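Local coordinates for protein putative dihydrodipicolinate synthase (Thermus thermophilus, PDB 2PCQ) that is of unproven function but belongs to the dihydrodipicolinate synthase family of TIM-barrel proteins, at residues T8-E13 against N41-H46; L93-R98 against F122-P127; F171-G176 against L187-G192; L241-R246 against P260-L265. One frame throughout, in Å; residues are numbered along the deposited sequence.

Contact 1: T8-E13 against N41-H46; sequences TPFDRE and NGEGVH
T8 makes the one direct hydrogen bond between segments 8-13 and 41-46. Its OG1 donates a hydrogen bond to the carbonyl O of G42 at 2.7 Å, and the donor lies in the carbonyl plane, on a lone pair. OG1 sits beside the backbone N of T8 and anti to its carbonyl carbon (chi1 -61°), which turns the hydroxyl to the G42 side.

A water makes a second polar link. It accepts from T8 N at 3.0 Å and donates to N41 O and, at 2.9 Å, to E43 OE2.

The contact joins two loops of a TIM barrel. Segment 8-13 follows strand 2-6 and segment 41-46 follows strand 36-37, so neighbouring parallel strands send their C-terminal loops against each other.

The carboxylate of E43 is buried and bound by several donors. H46 ND1 donates to E43 OE1 across 2.8 Å, using the anti lone pair of that oxygen. The bond tilts 16° from the imidazole plane. R256 N also binds OE1, and K242 NZ forms a salt bridge with OE2 while bonding to T8 O as well.

The remaining contact is packing. F10 sets its CE2 3.5 Å from E43 OE1, with the ring and carboxylate planes 60° apart. F10 CZ is 4.5 Å from H46 CB. On the H46 side, Y100 of a second subunit meets the imidazole ring edge-to-face.

Contact 2: L93-R98 against F122-P127; sequences LATPPR and FLYHVP
A94 O receives two donors. One is Y124 N across the contact, at 2.9 Å, and it stands above the carbonyl plane, 45° out of it. The other is the hydroxyl of Y112 on helix 107-118. A94 N donates to F122 O at 3.1 Å. These bonds set strands 91-94 and 121-125 in parallel register, L93 beside F122 and A94 beside L123. With helix 107-118 the two strands form a beta-alpha-beta unit of the TIM barrel.

The side chains of L93, F122 and Y124 carry the packing. The CD2 methyl of L93 touches F122 CB at 3.6 Å. The same methyl sits over one face of the Y124 ring, 4.1 Å from its centroid, in a CH-pi contact. V126 CG1 covers the opposite face of that ring, 3.8 Å above its plane and toward the rim.

The T95 and Y124 side chains run alongside each other in the same direction. T95 CG2 is 3.6 Å from Y124 CB. T95 OG1 takes the position between the backbone N and the carbonyl carbon (chi1 53°), which leaves CG2 on the Y124 side.

The polar end of Y124 looks beyond these segments, to K152 NZ and S40 N. The ring is therefore fixed twice, by methyl groups on both faces and by polar partners at its hydroxyl, which should restrict its movement inside the barrel.

Contact 3: F171-G176 against L187-G192; sequences FRVYTG and LGAEGG
R172 and E190 form a side-on, bidentate salt bridge. R172 NE donates to E190 OE1 at 2.8 Å, and R172 NH2 to E190 OE2 at 2.9 Å. Each oxygen uses its syn lone pair. The guanidinium and carboxylate planes are only 10° apart, so both bonds run close to the plane of the arginine.

E190 OE2 has a second donor, the hydroxyl of Y174, at a very short 2.5 Å. That hydroxyl also bonds to M1 N. E190 reaches this group with an extended chain, its CG anti to its own backbone N (chi1 178°).

The segments belong to strands 172-175 and 191-193, the seventh and eighth of the parallel barrel sheet, joined through helix 181-186 in a beta-alpha-beta unit. The helix ends in a Schellman motif with G188 as its C-prime residue, and A189 N reaches back to A184 O.

Backbone donors and acceptors are paired along the way. E190 N gives to V173 O at 2.6 Å, and T175 N gives to G191 O over 3.1 Å with an angle of 166°. A water accepts from V173 N and donates to G188 O. T175 OG1 is hydrogen-bonded to H177 N.

Close to these bonds, the backbone of G191 runs against the Y174 ring. G191 N lies 3.7 Å above one face, toward the rim, and Y174 CD1 is 3.4 Å from G191 C.

Contact 4: L241-R246 against P260-L265; sequences LKQALR and PAESPL. With GOL (glycerol), chain D.
Helix 216-247 meets the loop that leads into helix 266-278, in the C-terminal part of the chain that follows the eighth barrel strand. Q243 and R246, one turn apart on the first helix, reach the backbone of A261 and S263 and the side chain of E262.

Q243 extends straight out, with CG anti to its backbone N (chi1 177°). Its OE1 accepts from S263 N at 2.9 Å, in a nearly straight bond of 166° at the hydrogen. The donor stands above the amide carbonyl plane. Q243 NE2 lies 3.3 Å from E262 CG. A water accepts from NE2 and donates to E262 OE1, so the amide and the carboxylate are also linked through solvent. The indole-bearing W266 at the start of helix 266-278 packs on Q243 as well.

S263 has a part of its own in the turn that follows. Its OG accepts from L265 N at 3.1 Å, a capping bond just ahead of helix 266-278.

R246 NH2 donates to A261 O over 2.8 Å, tilted from the guanidinium plane. A water bridges R246 NH1 to the same carbonyl, and NH1 has a further acceptor in G253 O. A261 O is thus gripped by a guanidinium N-H and a water. Q243 CA lies 3.3 Å above one face of the guanidinium, toward its rim.

A glycerol, probably from the crystallisation liquor, sits at the edge of the R246 guanidinium and also bonds to Y254 OH. R246 NE donates to its O2 at 2.9 Å, and its O1 links R246 NH2 to E262 OE2.

The contacts come in series along the chain, each closing before the next opens. Contacts 2 and 3 both lie on the barrel sheet, between strands 91-94 and 121-125 and between strands 172-175 and 191-193. Their centres are about 15 Å apart, and the F122 ring touches the backbone O of R172. Contact 1 joins two loops that follow the first two strands. It lies about 27 Å from contact 3 between centres, on the opposite side of the chain's centre. Contact 4 is about 13 Å from contact 1 between centres, and K242 of helix 216-247 connects the two. The C-terminal helical part is thus tied to the early loops of the barrel. Contacts 1 and 2 both touch the second subunit.

Contact 1: T8-E13 against N41-H46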
loop_
_atom_site.group_PDB
_atom_site.type_symbol
_atom_site.label_atom_id
_atom_site.label_comp_id
_atom_site.label_asym_id
_atom_site.label_seq_id
_atom_site.Cartn_x
_atom_site.Cartn_y
_atom_site.Cartn_z
ATOM N N THR A 8 -7.583 29.239 0.453
ATOM C CA THR A 8 -6.824 30.459 0.686
ATOM C C THR A 8 -6.416 30.962 -0.694
ATOM O O THR A 8 -5.639 30.319 -1.398
ATOM C CB THR A 8 -5.570 30.191 1.533
ATOM O OG1 THR A 8 -5.966 29.662 2.805
ATOM C CG2 THR A 8 -4.791 31.485 1.749
ATOM N N PRO A 9 -6.954 32.121 -1.103
ATOM C CA PRO A 9 -6.676 32.737 -2.403
ATOM C C PRO A 9 -5.257 33.226 -2.657
ATOM O O PRO A 9 -4.641 33.847 -1.799
ATOM C CB PRO A 9 -7.674 33.899 -2.462
ATOM C CG PRO A 9 -8.764 33.489 -1.511
ATOM C CD PRO A 9 -7.982 32.886 -0.378
ATOM N N PHE A 10 -4.762 32.929 -3.857
ATOM C CA PHE A 10 -3.450 33.367 -4.333
ATOM C C PHE A 10 -3.770 33.892 -5.734
ATOM O O PHE A 10 -4.706 33.402 -6.366
ATOM C CB PHE A 10 -2.472 32.191 -4.495
ATOM C CG PHE A 10 -2.078 31.524 -3.207
ATOM C CD1 PHE A 10 -1.192 32.139 -2.329
ATOM C CD2 PHE A 10 -2.597 30.271 -2.873
ATOM C CE1 PHE A 10 -0.822 31.518 -1.133
ATOM C CE2 PHE A 10 -2.238 29.641 -1.687
ATOM C CZ PHE A 10 -1.348 30.266 -0.811
ATOM N N ASP A 11 -3.032 34.887 -6.221
ATOM C CA ASP A 11 -3.280 35.343 -7.584
ATOM C C ASP A 11 -2.562 34.321 -8.460
ATOM O O ASP A 11 -1.989 33.365 -7.938
ATOM C CB ASP A 11 -2.728 36.756 -7.835
ATOM C CG ASP A 11 -1.254 36.890 -7.497
ATOM O OD1 ASP A 11 -0.484 35.929 -7.716
ATOM O OD2 ASP A 11 -0.865 37.979 -7.025
ATOM N N ARG A 12 -2.585 34.510 -9.776
ATOM C CA ARG A 12 -1.932 33.571 -10.686
ATOM C C ARG A 12 -0.430 33.408 -10.455
ATOM O O ARG A 12 0.135 32.356 -10.765
ATOM C CB ARG A 12 -2.183 33.979 -12.141
ATOM C CG ARG A 12 -3.559 33.592 -12.665
ATOM C CD ARG A 12 -3.776 34.113 -14.077
ATOM N NE ARG A 12 -5.076 33.729 -14.616
ATOM C CZ ARG A 12 -5.403 32.492 -14.977
ATOM N NH1 ARG A 12 -4.526 31.506 -14.859
ATOM N NH2 ARG A 12 -6.610 32.242 -15.457
ATOM N N GLU A 13 0.213 34.438 -9.913
ATOM C CA GLU A 13 1.651 34.375 -9.654
ATOM C C GLU A 13 1.982 33.711 -8.316
ATOM O O GLU A 13 3.151 33.488 -7.998
ATOM C CB GLU A 13 2.265 35.777 -9.697
ATOM C CG GLU A 13 2.330 36.398 -11.088
ATOM C CD GLU A 13 0.960 36.640 -11.693
ATOM O OE1 GLU A 13 0.139 37.335 -11.055
ATOM O OE2 GLU A 13 0.706 36.142 -12.812
ATOM N N ASN A 41 -8.050 21.693 2.580
ATOM C CA ASN A 41 -8.307 22.313 1.281
ATOM C C ASN A 41 -7.888 23.786 1.286
ATOM O O ASN A 41 -8.033 24.484 0.280
ATOM C CB ASN A 41 -9.797 22.213 0.927
ATOM C CG ASN A 41 -10.158 20.889 0.275
ATOM O OD1 ASN A 41 -10.015 20.719 -0.940
ATOM N ND2 ASN A 41 -10.623 19.938 1.083
ATOM N N GLY A 42 -7.358 24.248 2.417
ATOM C CA GLY A 42 -6.954 25.641 2.542
ATOM C C GLY A 42 -5.511 26.012 2.234
ATOM O O GLY A 42 -5.127 27.165 2.413
ATOM N N GLU A 43 -4.713 25.047 1.778
ATOM C CA GLU A 43 -3.310 25.276 1.435
ATOM C C GLU A 43 -2.479 25.925 2.536
ATOM O O GLU A 43 -1.579 26.721 2.264
ATOM C CB GLU A 43 -3.204 26.110 0.150
ATOM C CG GLU A 43 -3.663 25.356 -1.094
ATOM C CD GLU A 43 -3.552 26.176 -2.369
ATOM O OE1 GLU A 43 -2.430 26.315 -2.902
ATOM O OE2 GLU A 43 -4.592 26.684 -2.836
ATOM N N GLY A 44 -2.773 25.572 3.782
ATOM C CA GLY A 44 -2.016 26.124 4.886
ATOM C C GLY A 44 -0.533 25.805 4.767
ATOM O O GLY A 44 0.304 26.655 5.055
ATOM N N VAL A 45 -0.204 24.589 4.336
ATOM C CA VAL A 45 1.196 24.188 4.196
ATOM C C VAL A 45 1.894 24.869 3.024
ATOM O O VAL A 45 3.100 24.710 2.837
ATOM C CB VAL A 45 1.349 22.653 4.040
ATOM C CG1 VAL A 45 0.794 21.949 5.276
ATOM C CG2 VAL A 45 0.643 22.177 2.782
ATOM N N HIS A 46 1.139 25.628 2.234
ATOM C CA HIS A 46 1.720 26.344 1.105
ATOM C C HIS A 46 2.116 27.762 1.514
ATOM O O HIS A 46 2.589 28.545 0.692
ATOM C CB HIS A 46 0.733 26.396 -0.063
ATOM C CG HIS A 46 0.649 25.119 -0.838
ATOM N ND1 HIS A 46 -0.131 24.985 -1.968
ATOM C CD2 HIS A 46 1.274 23.929 -0.670
ATOM C CE1 HIS A 46 0.020 23.770 -2.463
ATOM N NE2 HIS A 46 0.868 23.108 -1.695
HETATM O O HOH W 1 -6.691 26.695 -0.870
#

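Contact 2: L93-R98 against F122-P127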
loop_
_atom_site.group_PDB
_atom_site.type_symbol
_atom_site.label_atom_id
_atom_site.label_comp_id
_atom_site.label_asym_id
_atom_site.label_seq_id
_atom_site.Cartn_x
_atom_site.Cartn_y
_atom_site.Cartn_z
ATOM N N LEU A 93 -7.513 22.397 14.636
ATOM C CA LEU A 93 -7.751 21.126 13.966
ATOM C C LEU A 93 -6.322 20.759 13.594
ATOM O O LEU A 93 -5.803 21.204 12.573
ATOM C CB LEU A 93 -8.620 21.314 12.718
ATOM C CG LEU A 93 -9.939 20.531 12.751
ATOM C CD1 LEU A 93 -10.761 20.820 11.503
ATOM C CD2 LEU A 93 -9.642 19.050 12.852
ATOM N N ALA A 94 -5.679 19.972 14.448
ATOM C CA ALA A 94 -4.282 19.609 14.241
ATOM C C ALA A 94 -4.007 18.211 13.705
ATOM O O ALA A 94 -4.559 17.226 14.185
ATOM C CB ALA A 94 -3.510 19.814 15.545
ATOM N N THR A 95 -3.123 18.149 12.715
ATOM C CA THR A 95 -2.710 16.899 12.091
ATOM C C THR A 95 -1.438 16.414 12.788
ATOM O O THR A 95 -0.740 17.194 13.434
ATOM C CB THR A 95 -2.369 17.112 10.604
ATOM O OG1 THR A 95 -1.411 18.170 10.494
ATOM C CG2 THR A 95 -3.614 17.475 9.801
ATOM N N PRO A 96 -1.117 15.117 12.665
ATOM C CA PRO A 96 0.095 14.588 13.302
ATOM C C PRO A 96 1.337 14.992 12.508
ATOM O O PRO A 96 1.241 15.325 11.326
ATOM C CB PRO A 96 -0.107 13.070 13.236
ATOM C CG PRO A 96 -1.592 12.898 13.047
ATOM C CD PRO A 96 -1.940 14.027 12.121
ATOM N N PRO A 97 2.516 15.002 13.155
ATOM C CA PRO A 97 3.730 15.367 12.415
ATOM C C PRO A 97 3.809 14.353 11.263
ATOM O O PRO A 97 3.343 13.226 11.415
ATOM C CB PRO A 97 4.831 15.167 13.453
ATOM C CG PRO A 97 4.143 15.566 14.728
ATOM C CD PRO A 97 2.790 14.882 14.599
ATOM N N ARG A 98 4.405 14.732 10.137
ATOM C CA ARG A 98 4.451 13.842 8.969
ATOM C C ARG A 98 5.769 13.246 8.478
ATOM O O ARG A 98 5.926 12.025 8.410
ATOM C CB ARG A 98 3.829 14.554 7.769
ATOM C CG ARG A 98 2.345 14.805 7.849
ATOM C CD ARG A 98 2.026 16.050 7.051
ATOM N NE ARG A 98 2.250 17.232 7.865
ATOM C CZ ARG A 98 2.664 18.406 7.405
ATOM N NH1 ARG A 98 2.919 18.577 6.114
ATOM N NH2 ARG A 98 2.802 19.415 8.250
ATOM N N PHE A 122 -9.313 19.685 17.847
ATOM C CA PHE A 122 -9.923 18.501 17.259
ATOM C C PHE A 122 -8.751 17.782 16.602
ATOM O O PHE A 122 -7.849 18.428 16.069
ATOM C CB PHE A 122 -10.927 18.889 16.172
ATOM C CG PHE A 122 -12.262 19.334 16.700
ATOM C CD1 PHE A 122 -13.284 18.413 16.895
ATOM C CD2 PHE A 122 -12.500 20.675 16.990
ATOM C CE1 PHE A 122 -14.530 18.816 17.365
ATOM C CE2 PHE A 122 -13.739 21.091 17.461
ATOM C CZ PHE A 122 -14.759 20.159 17.649
ATOM N N LEU A 123 -8.749 16.456 16.659
ATOM C CA LEU A 123 -7.696 15.693 16.011
ATOM C C LEU A 123 -8.046 15.784 14.524
ATOM O O LEU A 123 -9.226 15.826 14.165
ATOM C CB LEU A 123 -7.717 14.237 16.489
ATOM C CG LEU A 123 -7.586 14.043 18.006
ATOM C CD1 LEU A 123 -7.513 12.558 18.329
ATOM C CD2 LEU A 123 -6.336 14.760 18.514
ATOM N N TYR A 124 -7.031 15.838 13.667
ATOM C CA TYR A 124 -7.263 15.957 12.233
ATOM C C TYR A 124 -6.674 14.769 11.489
ATOM O O TYR A 124 -5.462 14.674 11.312
ATOM C CB TYR A 124 -6.638 17.258 11.715
ATOM C CG TYR A 124 -7.237 17.796 10.428
ATOM C CD1 TYR A 124 -6.983 19.104 10.023
ATOM C CD2 TYR A 124 -8.087 17.017 9.637
ATOM C CE1 TYR A 124 -7.564 19.635 8.874
ATOM C CE2 TYR A 124 -8.675 17.538 8.481
ATOM C CZ TYR A 124 -8.410 18.851 8.110
ATOM O OH TYR A 124 -9.013 19.400 6.998
ATOM N N HIS A 125 -7.543 13.862 11.058
ATOM C CA HIS A 125 -7.112 12.678 10.324
ATOM C C HIS A 125 -7.490 12.822 8.851
ATOM O O HIS A 125 -8.645 12.623 8.472
ATOM C CB HIS A 125 -7.774 11.428 10.911
ATOM C CG HIS A 125 -7.342 10.150 10.258
ATOM N ND1 HIS A 125 -6.018 9.785 10.133
ATOM C CD2 HIS A 125 -8.061 9.141 9.711
ATOM C CE1 HIS A 125 -5.939 8.608 9.538
ATOM N NE2 HIS A 125 -7.165 8.194 9.271
ATOM N N VAL A 126 -6.512 13.177 8.025
ATOM C CA VAL A 126 -6.739 13.347 6.594
ATOM C C VAL A 126 -5.542 12.720 5.863
ATOM O O VAL A 126 -4.767 13.403 5.197
ATOM C CB VAL A 126 -6.935 14.874 6.253
ATOM C CG1 VAL A 126 -5.752 15.693 6.762
ATOM C CG2 VAL A 126 -7.145 15.071 4.755
ATOM N N PRO A 127 -5.399 11.383 5.978
ATOM C CA PRO A 127 -4.323 10.583 5.375
ATOM C C PRO A 127 -4.093 10.740 3.876
ATOM O O PRO A 127 -2.977 10.551 3.400
ATOM C CB PRO A 127 -4.694 9.149 5.765
ATOM C CG PRO A 127 -6.188 9.195 5.830
ATOM C CD PRO A 127 -6.429 10.502 6.559
#

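Contact 3: F171-G176 against L187-G192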
loop_
_atom_site.group_PDB
_atom_site.type_symbol
_atom_site.label_atom_id
_atom_site.label_comp_id
_atom_site.label_asym_id
_atom_site.label_seq_id
_atom_site.Cartn_x
_atom_site.Cartn_y
_atom_site.Cartn_z
ATOM N N PHE A 171 -16.891 12.895 22.845
ATOM C CA PHE A 171 -15.988 12.986 21.703
ATOM C C PHE A 171 -16.790 13.287 20.442
ATOM O O PHE A 171 -17.476 12.423 19.895
ATOM C CB PHE A 171 -15.214 11.679 21.551
ATOM C CG PHE A 171 -13.949 11.816 20.767
ATOM C CD1 PHE A 171 -13.820 11.217 19.520
ATOM C CD2 PHE A 171 -12.876 12.537 21.282
ATOM C CE1 PHE A 171 -12.637 11.333 18.795
ATOM C CE2 PHE A 171 -11.688 12.660 20.567
ATOM C CZ PHE A 171 -11.569 12.055 19.319
ATOM N N ARG A 172 -16.684 14.527 19.989
ATOM C CA ARG A 172 -17.419 15.007 18.832
ATOM C C ARG A 172 -16.768 14.633 17.513
ATOM O O ARG A 172 -15.650 15.044 17.209
ATOM C CB ARG A 172 -17.588 16.518 18.957
ATOM C CG ARG A 172 -18.298 16.906 20.257
ATOM C CD ARG A 172 -18.177 18.386 20.538
ATOM N NE ARG A 172 -18.733 19.178 19.451
ATOM C CZ ARG A 172 -18.561 20.488 19.327
ATOM N NH1 ARG A 172 -17.844 21.146 20.229
ATOM N NH2 ARG A 172 -19.113 21.140 18.311
ATOM N N VAL A 173 -17.496 13.855 16.725
ATOM C CA VAL A 173 -16.995 13.380 15.448
ATOM C C VAL A 173 -17.517 14.141 14.244
ATOM O O VAL A 173 -18.726 14.260 14.044
ATOM C CB VAL A 173 -17.337 11.888 15.250
ATOM C CG1 VAL A 173 -16.833 11.412 13.897
ATOM C CG2 VAL A 173 -16.727 11.061 16.385
ATOM N N TYR A 174 -16.585 14.643 13.442
ATOM C CA TYR A 174 -16.911 15.361 12.218
ATOM C C TYR A 174 -16.280 14.620 11.053
ATOM O O TYR A 174 -15.110 14.247 11.109
ATOM C CB TYR A 174 -16.380 16.793 12.279
ATOM C CG TYR A 174 -17.389 17.753 12.855
ATOM C CD1 TYR A 174 -18.357 18.335 12.041
ATOM C CD2 TYR A 174 -17.444 18.001 14.226
ATOM C CE1 TYR A 174 -19.361 19.130 12.571
ATOM C CE2 TYR A 174 -18.451 18.798 14.771
ATOM C CZ TYR A 174 -19.408 19.355 13.934
ATOM O OH TYR A 174 -20.436 20.113 14.449
ATOM N N THR A 175 -17.052 14.373 10.005
ATOM C CA THR A 175 -16.485 13.694 8.856
ATOM C C THR A 175 -16.119 14.743 7.821
ATOM O O THR A 175 -16.803 15.762 7.689
ATOM C CB THR A 175 -17.474 12.689 8.229
ATOM O OG1 THR A 175 -16.853 12.067 7.098
ATOM C CG2 THR A 175 -18.746 13.391 7.772
ATOM N N GLY A 176 -15.023 14.506 7.108
ATOM C CA GLY A 176 -14.602 15.438 6.079
ATOM C C GLY A 176 -14.779 14.802 4.715
ATOM O O GLY A 176 -14.311 15.335 3.710
ATOM N N LEU A 187 -23.699 6.578 11.417
ATOM C CA LEU A 187 -22.725 6.062 12.365
ATOM C C LEU A 187 -22.299 7.064 13.446
ATOM O O LEU A 187 -21.203 6.966 14.006
ATOM C CB LEU A 187 -21.506 5.505 11.609
ATOM C CG LEU A 187 -21.814 4.223 10.813
ATOM C CD1 LEU A 187 -20.641 3.851 9.925
ATOM C CD2 LEU A 187 -22.143 3.082 11.787
ATOM N N GLY A 188 -23.165 8.037 13.724
ATOM C CA GLY A 188 -22.899 8.984 14.796
ATOM C C GLY A 188 -22.177 10.307 14.614
ATOM O O GLY A 188 -22.032 11.046 15.586
ATOM N N ALA A 189 -21.721 10.630 13.409
ATOM C CA ALA A 189 -21.023 11.899 13.213
ATOM C C ALA A 189 -21.929 13.069 13.586
ATOM O O ALA A 189 -23.128 13.058 13.293
ATOM C CB ALA A 189 -20.566 12.032 11.764
ATOM N N GLU A 190 -21.352 14.072 14.239
ATOM C CA GLU A 190 -22.099 15.257 14.647
ATOM C C GLU A 190 -22.411 16.107 13.422
ATOM O O GLU A 190 -23.414 16.821 13.378
ATOM C CB GLU A 190 -21.285 16.077 15.653
ATOM C CG GLU A 190 -21.967 17.365 16.112
ATOM C CD GLU A 190 -21.102 18.176 17.062
ATOM O OE1 GLU A 190 -20.702 17.639 18.113
ATOM O OE2 GLU A 190 -20.822 19.352 16.757
ATOM N N GLY A 191 -21.545 16.030 12.421
ATOM C CA GLY A 191 -21.767 16.800 11.215
ATOM C C GLY A 191 -20.645 16.619 10.221
ATOM O O GLY A 191 -19.902 15.637 10.278
ATOM N N GLY A 192 -20.516 17.577 9.309
ATOM C CA GLY A 192 -19.474 17.487 8.311
ATOM C C GLY A 192 -18.768 18.793 8.011
ATOM O O GLY A 192 -19.378 19.867 7.984
HETATM O O HOH W 2 -20.118 12.358 17.287
#

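Contact 4: L241-R246 against P260-L265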
loop_
_atom_site.group_PDB
_atom_site.type_symbol
_atom_site.label_atom_id
_atom_site.label_comp_id
_atom_site.label_asym_id
_atom_site.label_seq_id
_atom_site.Cartn_x
_atom_site.Cartn_y
_atom_site.Cartn_z
ATOM N N LEU A 241 -11.788 22.803 -6.733
ATOM C CA LEU A 241 -12.555 23.601 -5.780
ATOM C C LEU A 241 -12.458 25.090 -6.101
ATOM O O LEU A 241 -13.468 25.790 -6.156
ATOM C CB LEU A 241 -12.049 23.358 -4.352
ATOM C CG LEU A 241 -12.670 24.244 -3.266
ATOM C CD1 LEU A 241 -14.180 24.041 -3.249
ATOM C CD2 LEU A 241 -12.058 23.911 -1.909
ATOM N N LYS A 242 -11.239 25.575 -6.309
ATOM C CA LYS A 242 -11.043 26.984 -6.611
ATOM C C LYS A 242 -11.634 27.379 -7.959
ATOM O O LYS A 242 -12.233 28.445 -8.087
ATOM C CB LYS A 242 -9.555 27.338 -6.552
ATOM C CG LYS A 242 -9.022 27.447 -5.127
ATOM C CD LYS A 242 -7.608 28.014 -5.094
ATOM C CE LYS A 242 -7.220 28.408 -3.681
ATOM N NZ LYS A 242 -5.866 29.024 -3.626
ATOM N N GLN A 243 -11.475 26.522 -8.962
ATOM C CA GLN A 243 -12.018 26.824 -10.277
ATOM C C GLN A 243 -13.543 26.914 -10.210
ATOM O O GLN A 243 -14.153 27.746 -10.881
ATOM C CB GLN A 243 -11.592 25.761 -11.293
ATOM C CG GLN A 243 -12.193 25.972 -12.682
ATOM C CD GLN A 243 -11.543 25.103 -13.739
ATOM O OE1 GLN A 243 -11.107 23.985 -13.459
ATOM N NE2 GLN A 243 -11.486 25.609 -14.967
ATOM N N ALA A 244 -14.151 26.066 -9.388
ATOM C CA ALA A 244 -15.604 26.061 -9.227
ATOM C C ALA A 244 -16.056 27.353 -8.553
ATOM O O ALA A 244 -17.031 27.978 -8.971
ATOM C CB ALA A 244 -16.036 24.862 -8.394
ATOM N N LEU A 245 -15.350 27.753 -7.502
ATOM C CA LEU A 245 -15.706 28.977 -6.807
ATOM C C LEU A 245 -15.537 30.182 -7.728
ATOM O O LEU A 245 -16.385 31.071 -7.734
ATOM C CB LEU A 245 -14.863 29.139 -5.540
ATOM C CG LEU A 245 -15.272 28.198 -4.403
ATOM C CD1 LEU A 245 -14.203 28.185 -3.323
ATOM C CD2 LEU A 245 -16.611 28.644 -3.831
ATOM N N ARG A 246 -14.456 30.215 -8.507
ATOM C CA ARG A 246 -14.244 31.331 -9.430
ATOM C C ARG A 246 -15.381 31.350 -10.446
ATOM O O ARG A 246 -15.905 32.407 -10.788
ATOM C CB ARG A 246 -12.904 31.210 -10.170
ATOM C CG ARG A 246 -11.658 31.349 -9.286
ATOM C CD ARG A 246 -10.419 31.705 -10.115
ATOM N NE ARG A 246 -10.159 30.743 -11.184
ATOM C CZ ARG A 246 -9.621 29.541 -11.003
ATOM N NH1 ARG A 246 -9.274 29.139 -9.783
ATOM N NH2 ARG A 246 -9.434 28.736 -12.039
ATOM N N PRO A 260 -1.728 23.537 -10.963
ATOM C CA PRO A 260 -2.532 24.059 -12.073
ATOM C C PRO A 260 -3.673 25.006 -11.730
ATOM O O PRO A 260 -4.418 24.792 -10.771
ATOM C CB PRO A 260 -3.020 22.787 -12.762
ATOM C CG PRO A 260 -3.246 21.871 -11.602
ATOM C CD PRO A 260 -2.005 22.102 -10.756
ATOM N N ALA A 261 -3.805 26.054 -12.540
ATOM C CA ALA A 261 -4.849 27.056 -12.361
ATOM C C ALA A 261 -6.223 26.468 -12.675
ATOM O O ALA A 261 -7.244 26.926 -12.157
ATOM C CB ALA A 261 -4.576 28.254 -13.264
ATOM N N GLU A 262 -6.239 25.451 -13.528
ATOM C CA GLU A 262 -7.479 24.796 -13.912
ATOM C C GLU A 262 -7.381 23.285 -13.731
ATOM O O GLU A 262 -6.307 22.699 -13.882
ATOM C CB GLU A 262 -7.818 25.146 -15.363
ATOM C CG GLU A 262 -8.331 26.571 -15.525
ATOM C CD GLU A 262 -8.520 26.979 -16.977
ATOM O OE1 GLU A 262 -8.852 26.111 -17.811
ATOM O OE2 GLU A 262 -8.350 28.178 -17.279
ATOM N N SER A 263 -8.507 22.661 -13.395
ATOM C CA SER A 263 -8.561 21.220 -13.174
ATOM C C SER A 263 -8.914 20.419 -14.426
ATOM O O SER A 263 -9.763 20.830 -15.219
ATOM C CB SER A 263 -9.585 20.901 -12.081
ATOM O OG SER A 263 -9.843 19.507 -12.011
ATOM N N PRO A 264 -8.267 19.258 -14.612
ATOM C CA PRO A 264 -8.517 18.387 -15.767
ATOM C C PRO A 264 -9.937 17.809 -15.710
ATOM O O PRO A 264 -10.431 17.243 -16.683
ATOM C CB PRO A 264 -7.460 17.289 -15.614
ATOM C CG PRO A 264 -6.360 17.964 -14.855
ATOM C CD PRO A 264 -7.117 18.766 -13.830
ATOM N N LEU A 265 -10.584 17.944 -14.557
ATOM C CA LEU A 265 -11.936 17.422 -14.384
ATOM C C LEU A 265 -13.020 18.471 -14.589
ATOM O O LEU A 265 -14.201 18.181 -14.418
ATOM C CB LEU A 265 -12.089 16.817 -12.987
ATOM C CG LEU A 265 -11.305 15.529 -12.722
ATOM C CD1 LEU A 265 -11.400 15.161 -11.257
ATOM C CD2 LEU A 265 -11.861 14.409 -13.590
HETATM C C1 GOL D . -10.603 30.818 -15.519
HETATM O O1 GOL D . -9.673 29.945 -14.949
HETATM C C2 GOL D . -10.440 32.224 -14.974
HETATM O O2 GOL D . -9.905 32.186 -13.678
HETATM C C3 GOL D . -9.544 32.997 -15.935
HETATM O O3 GOL D . -9.529 34.372 -15.640
HETATM O O HOH W 3 -10.654 24.197 -17.540
HETATM O O HOH W 4 -8.130 26.465 -9.615
#